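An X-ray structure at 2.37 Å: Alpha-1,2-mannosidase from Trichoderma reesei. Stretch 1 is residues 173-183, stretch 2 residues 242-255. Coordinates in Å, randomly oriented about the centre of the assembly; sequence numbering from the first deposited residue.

Stretch 1 173-183: NNVAEIGSLVL
Stretch 2, residues 242-255: GLMDSFYEYLIKMY

Two stretches of one chain, far apart in sequence, bury 739 Å² between them. Stretch 1 leaves a strand at Asn-174, makes a short helix over 175-178, breaks at Gly-179 (phi/psi -90/14), passes through Ser-180 and Leu-181 in extended-phi turn conformations (-118/30 and -118/-26), and re-enters a helix at Val-182. Stretch 2 turns through Leu-243 (78/-8) and Met-244 (-144/-36) into a helix that runs to Tyr-255 and beyond. The two run in the same sense: Ala-176 CA lies 4.2 Å from Met-244 CA, and Leu-183 CA lies 6.4 Å from Met-254 CA.

At the tight end the backbones meet directly. Asn-174 occupies the N-cap position, so the amide of Ala-176, in the first turn, has no helical carbonyl to serve; it donates instead to Leu-243 O, with Ala-176 N to Leu-243 O 3.1 Å and an angle of 153° at the hydrogen. The small methyl of Ala-176 fits against the other backbone, with Ala-176 CB 3.3 Å from Met-244 N. Beside it Val-175 (m) lays CG2 3.7 Å from CG of Met-244, which is extended at chi1 and chi2 (t, t) and turns at chi3 (m).

The next polar group is a buried pair of hydroxyls. Ser-180 (m) turns back on the preceding helix, Ser-180 OG donating to Ala-176 O at 2.7 Å, which leaves its oxygen free to accept. Ser-246 (p) brings its OG to 2.5 Å from Ser-180 OG. OD1 of Asp-245 (p) accepts from the adjacent Ser-246 N at 2.5 Å.

Glycine suits position 179 sterically: an ideal CB on Gly-179 would stand 2.6 Å from Phe-247 CD2, a clash. The Gly-179 CA sits at the edge of the Phe-247 ring (chi1 t), near the ring plane, while Gly-179 N donates to Val-175 O at 2.7 Å.

Further along, Tyr-250 (m) points toward stretch 1 and has 89 Å² covered. Ser-180 O meets its ring edge, 3.2 Å from Tyr-250 CE1, while Leu-183 CB lies over one face, 4.1 Å from the Tyr-250 ring centroid and 17° off the normal. The phenol OH is hydrogen-bonded elsewhere in the structure, and the ring takes up both aliphatic contacts and backbone carbonyls. Met-254 (m, m, m) curls its end inward: Met-254 CE reaches 3.4 Å from CG2 of Val-182 (p), and Met-254 SD lies 3.6 Å from Leu-183 CA. Lys-253 starts toward stretch 1 but leads its charge away, Lys-253 NZ forming a salt bridge with Glu-249 OE1 at 2.7 Å.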

# COMPACT_ATOMS: atom_id res chain seq x y z
N ASN A 173 -18.32 1.59 -8.38
CA ASN A 173 -16.91 1.50 -8.07
C ASN A 173 -16.81 0.80 -6.71
O ASN A 173 -17.83 0.63 -6.02
CB ASN A 173 -16.33 2.92 -8.00
CG ASN A 173 -14.82 2.97 -8.18
OD1 ASN A 173 -14.14 1.94 -8.26
ND2 ASN A 173 -14.28 4.18 -8.23
N ASN A 174 -15.60 0.39 -6.31
CA ASN A 174 -15.40 -0.25 -5.01
C ASN A 174 -14.90 0.78 -4.00
O ASN A 174 -14.32 1.80 -4.37
CB ASN A 174 -14.43 -1.45 -5.10
CG ASN A 174 -13.05 -1.09 -5.64
OD1 ASN A 174 -12.80 -1.17 -6.85
ND2 ASN A 174 -12.15 -0.69 -4.76
N VAL A 175 -15.14 0.51 -2.71
CA VAL A 175 -14.75 1.42 -1.65
C VAL A 175 -13.25 1.68 -1.57
O VAL A 175 -12.83 2.79 -1.24
CB VAL A 175 -15.26 0.92 -0.25
CG1 VAL A 175 -16.78 0.86 -0.26
CG2 VAL A 175 -14.66 -0.44 0.09
N ALA A 176 -12.42 0.69 -1.87
CA ALA A 176 -10.99 0.94 -1.82
C ALA A 176 -10.59 2.02 -2.83
O ALA A 176 -9.90 2.97 -2.48
CB ALA A 176 -10.20 -0.34 -2.09
N GLU A 177 -11.05 1.90 -4.08
CA GLU A 177 -10.68 2.87 -5.11
C GLU A 177 -11.33 4.25 -4.92
O GLU A 177 -10.78 5.26 -5.33
CB GLU A 177 -10.99 2.30 -6.50
CG GLU A 177 -10.33 0.94 -6.70
CD GLU A 177 -10.26 0.49 -8.15
OE1 GLU A 177 -10.26 -0.74 -8.38
OE2 GLU A 177 -10.21 1.35 -9.05
N ILE A 178 -12.50 4.26 -4.28
CA ILE A 178 -13.20 5.50 -4.00
C ILE A 178 -12.58 6.18 -2.78
O ILE A 178 -12.38 7.39 -2.76
CB ILE A 178 -14.68 5.25 -3.67
CG1 ILE A 178 -15.41 4.70 -4.89
CG2 ILE A 178 -15.32 6.53 -3.15
CD1 ILE A 178 -16.84 4.26 -4.59
N GLY A 179 -12.27 5.37 -1.77
CA GLY A 179 -11.72 5.89 -0.53
C GLY A 179 -10.21 6.01 -0.40
O GLY A 179 -9.70 6.19 0.70
N SER A 180 -9.49 5.90 -1.51
CA SER A 180 -8.04 6.01 -1.47
C SER A 180 -7.56 7.20 -2.29
O SER A 180 -6.45 7.17 -2.82
CB SER A 180 -7.39 4.73 -1.98
OG SER A 180 -7.64 3.64 -1.11
N LEU A 181 -8.39 8.24 -2.37
CA LEU A 181 -8.06 9.44 -3.14
C LEU A 181 -7.97 10.68 -2.27
O LEU A 181 -7.27 11.65 -2.61
CB LEU A 181 -9.13 9.67 -4.20
CG LEU A 181 -9.45 8.45 -5.06
CD1 LEU A 181 -10.62 8.77 -6.00
CD2 LEU A 181 -8.22 8.04 -5.84
N VAL A 182 -8.68 10.65 -1.14
CA VAL A 182 -8.75 11.77 -0.21
C VAL A 182 -7.42 12.30 0.33
O VAL A 182 -7.23 13.52 0.40
CB VAL A 182 -9.71 11.44 0.98
CG1 VAL A 182 -9.23 10.19 1.72
CG2 VAL A 182 -9.80 12.62 1.92
N LEU A 183 -6.50 11.41 0.69
CA LEU A 183 -5.22 11.85 1.22
C LEU A 183 -4.43 12.68 0.21
O LEU A 183 -4.04 13.81 0.51
CB LEU A 183 -4.35 10.64 1.62
CG LEU A 183 -3.42 10.79 2.84
CD1 LEU A 183 -2.32 9.72 2.77
CD2 LEU A 183 -2.81 12.16 2.88
N GLY A 242 -8.08 -6.93 -1.10
CA GLY A 242 -8.50 -6.33 -2.35
C GLY A 242 -9.89 -5.73 -2.38
O GLY A 242 -10.83 -6.30 -1.83
N LEU A 243 -10.01 -4.57 -3.01
CA LEU A 243 -11.28 -3.87 -3.15
C LEU A 243 -11.79 -3.09 -1.93
O LEU A 243 -12.78 -2.36 -2.05
CB LEU A 243 -12.38 -4.84 -3.57
CG LEU A 243 -12.16 -5.62 -4.86
CD1 LEU A 243 -13.32 -6.58 -5.03
CD2 LEU A 243 -12.05 -4.67 -6.06
N MET A 244 -11.13 -3.22 -0.78
CA MET A 244 -11.57 -2.51 0.42
C MET A 244 -10.45 -2.03 1.33
O MET A 244 -10.55 -0.95 1.92
CB MET A 244 -12.54 -3.40 1.22
CG MET A 244 -13.10 -2.78 2.50
SD MET A 244 -14.45 -3.79 3.24
CE MET A 244 -15.83 -3.37 2.14
N ASP A 245 -9.38 -2.81 1.42
CA ASP A 245 -8.24 -2.49 2.29
C ASP A 245 -7.87 -1.02 2.50
O ASP A 245 -8.00 -0.49 3.61
CB ASP A 245 -6.98 -3.23 1.83
CG ASP A 245 -6.74 -3.11 0.32
OD1 ASP A 245 -7.25 -2.16 -0.32
OD2 ASP A 245 -6.02 -3.98 -0.21
N SER A 246 -7.40 -0.35 1.45
CA SER A 246 -6.96 1.03 1.61
C SER A 246 -8.01 2.04 2.07
O SER A 246 -7.66 3.14 2.48
CB SER A 246 -6.25 1.51 0.33
OG SER A 246 -6.97 1.23 -0.86
N PHE A 247 -9.29 1.68 2.02
CA PHE A 247 -10.36 2.57 2.48
C PHE A 247 -10.28 2.76 4.00
O PHE A 247 -10.28 3.89 4.50
CB PHE A 247 -11.75 2.03 2.12
CG PHE A 247 -12.85 2.64 2.94
CD1 PHE A 247 -13.44 1.92 3.98
CD2 PHE A 247 -13.22 3.96 2.75
CE1 PHE A 247 -14.38 2.52 4.82
CE2 PHE A 247 -14.16 4.57 3.58
CZ PHE A 247 -14.74 3.85 4.62
N TYR A 248 -10.23 1.64 4.73
CA TYR A 248 -10.12 1.67 6.19
C TYR A 248 -8.80 2.34 6.57
O TYR A 248 -8.74 3.10 7.54
CB TYR A 248 -10.15 0.25 6.77
CG TYR A 248 -11.50 -0.42 6.64
CD1 TYR A 248 -11.61 -1.72 6.15
CD2 TYR A 248 -12.67 0.26 6.97
CE1 TYR A 248 -12.85 -2.33 5.99
CE2 TYR A 248 -13.91 -0.33 6.81
CZ TYR A 248 -13.99 -1.62 6.32
OH TYR A 248 -15.23 -2.19 6.15
N GLU A 249 -7.75 2.04 5.80
CA GLU A 249 -6.42 2.60 6.04
C GLU A 249 -6.42 4.13 6.03
O GLU A 249 -5.90 4.76 6.95
CB GLU A 249 -5.43 2.08 4.96
CG GLU A 249 -3.96 2.52 5.11
CD GLU A 249 -3.09 2.09 3.92
OE1 GLU A 249 -1.91 2.51 3.84
OE2 GLU A 249 -3.58 1.33 3.06
N TYR A 250 -6.99 4.73 4.98
CA TYR A 250 -6.99 6.18 4.86
C TYR A 250 -7.87 6.89 5.88
O TYR A 250 -7.70 8.08 6.13
CB TYR A 250 -7.39 6.61 3.44
CG TYR A 250 -6.23 6.66 2.46
CD1 TYR A 250 -6.41 7.15 1.16
CD2 TYR A 250 -4.97 6.17 2.81
CE1 TYR A 250 -5.35 7.15 0.23
CE2 TYR A 250 -3.91 6.17 1.88
CZ TYR A 250 -4.11 6.65 0.60
OH TYR A 250 -3.08 6.59 -0.30
N LEU A 251 -8.81 6.16 6.48
CA LEU A 251 -9.68 6.74 7.48
C LEU A 251 -8.87 7.26 8.66
O LEU A 251 -9.01 8.42 9.07
CB LEU A 251 -10.68 5.69 7.96
CG LEU A 251 -12.17 5.85 7.67
CD1 LEU A 251 -12.46 6.47 6.33
CD2 LEU A 251 -12.79 4.47 7.76
N ILE A 252 -8.01 6.41 9.21
CA ILE A 252 -7.19 6.82 10.35
C ILE A 252 -6.03 7.71 9.88
O ILE A 252 -5.57 8.57 10.63
CB ILE A 252 -6.63 5.58 11.10
CG1 ILE A 252 -5.92 6.01 12.39
CG2 ILE A 252 -5.68 4.82 10.20
CD1 ILE A 252 -6.83 6.65 13.41
N LYS A 253 -5.56 7.51 8.65
CA LYS A 253 -4.46 8.33 8.16
C LYS A 253 -4.85 9.79 7.94
O LYS A 253 -4.02 10.69 8.07
CB LYS A 253 -3.85 7.72 6.89
CG LYS A 253 -3.00 6.49 7.20
CD LYS A 253 -2.21 6.01 5.99
CE LYS A 253 -1.30 4.85 6.36
NZ LYS A 253 -0.50 4.37 5.18
N MET A 254 -6.12 10.02 7.63
CA MET A 254 -6.63 11.37 7.43
C MET A 254 -6.66 12.05 8.79
O MET A 254 -6.48 13.27 8.89
CB MET A 254 -8.05 11.34 6.84
CG MET A 254 -8.12 11.01 5.36
SD MET A 254 -6.90 11.96 4.39
CE MET A 254 -7.66 13.57 4.36
N TYR A 255 -6.89 11.26 9.84
CA TYR A 255 -6.93 11.80 11.19
C TYR A 255 -5.55 12.29 11.60
O TYR A 255 -5.42 13.22 12.40
CB TYR A 255 -7.42 10.74 12.18
CG TYR A 255 -7.48 11.21 13.62
CD1 TYR A 255 -8.42 12.17 14.03
CD2 TYR A 255 -6.62 10.68 14.58
CE1 TYR A 255 -8.50 12.57 15.37
CE2 TYR A 255 -6.70 11.07 15.91
CZ TYR A 255 -7.63 12.01 16.30
OH TYR A 255 -7.68 12.36 17.64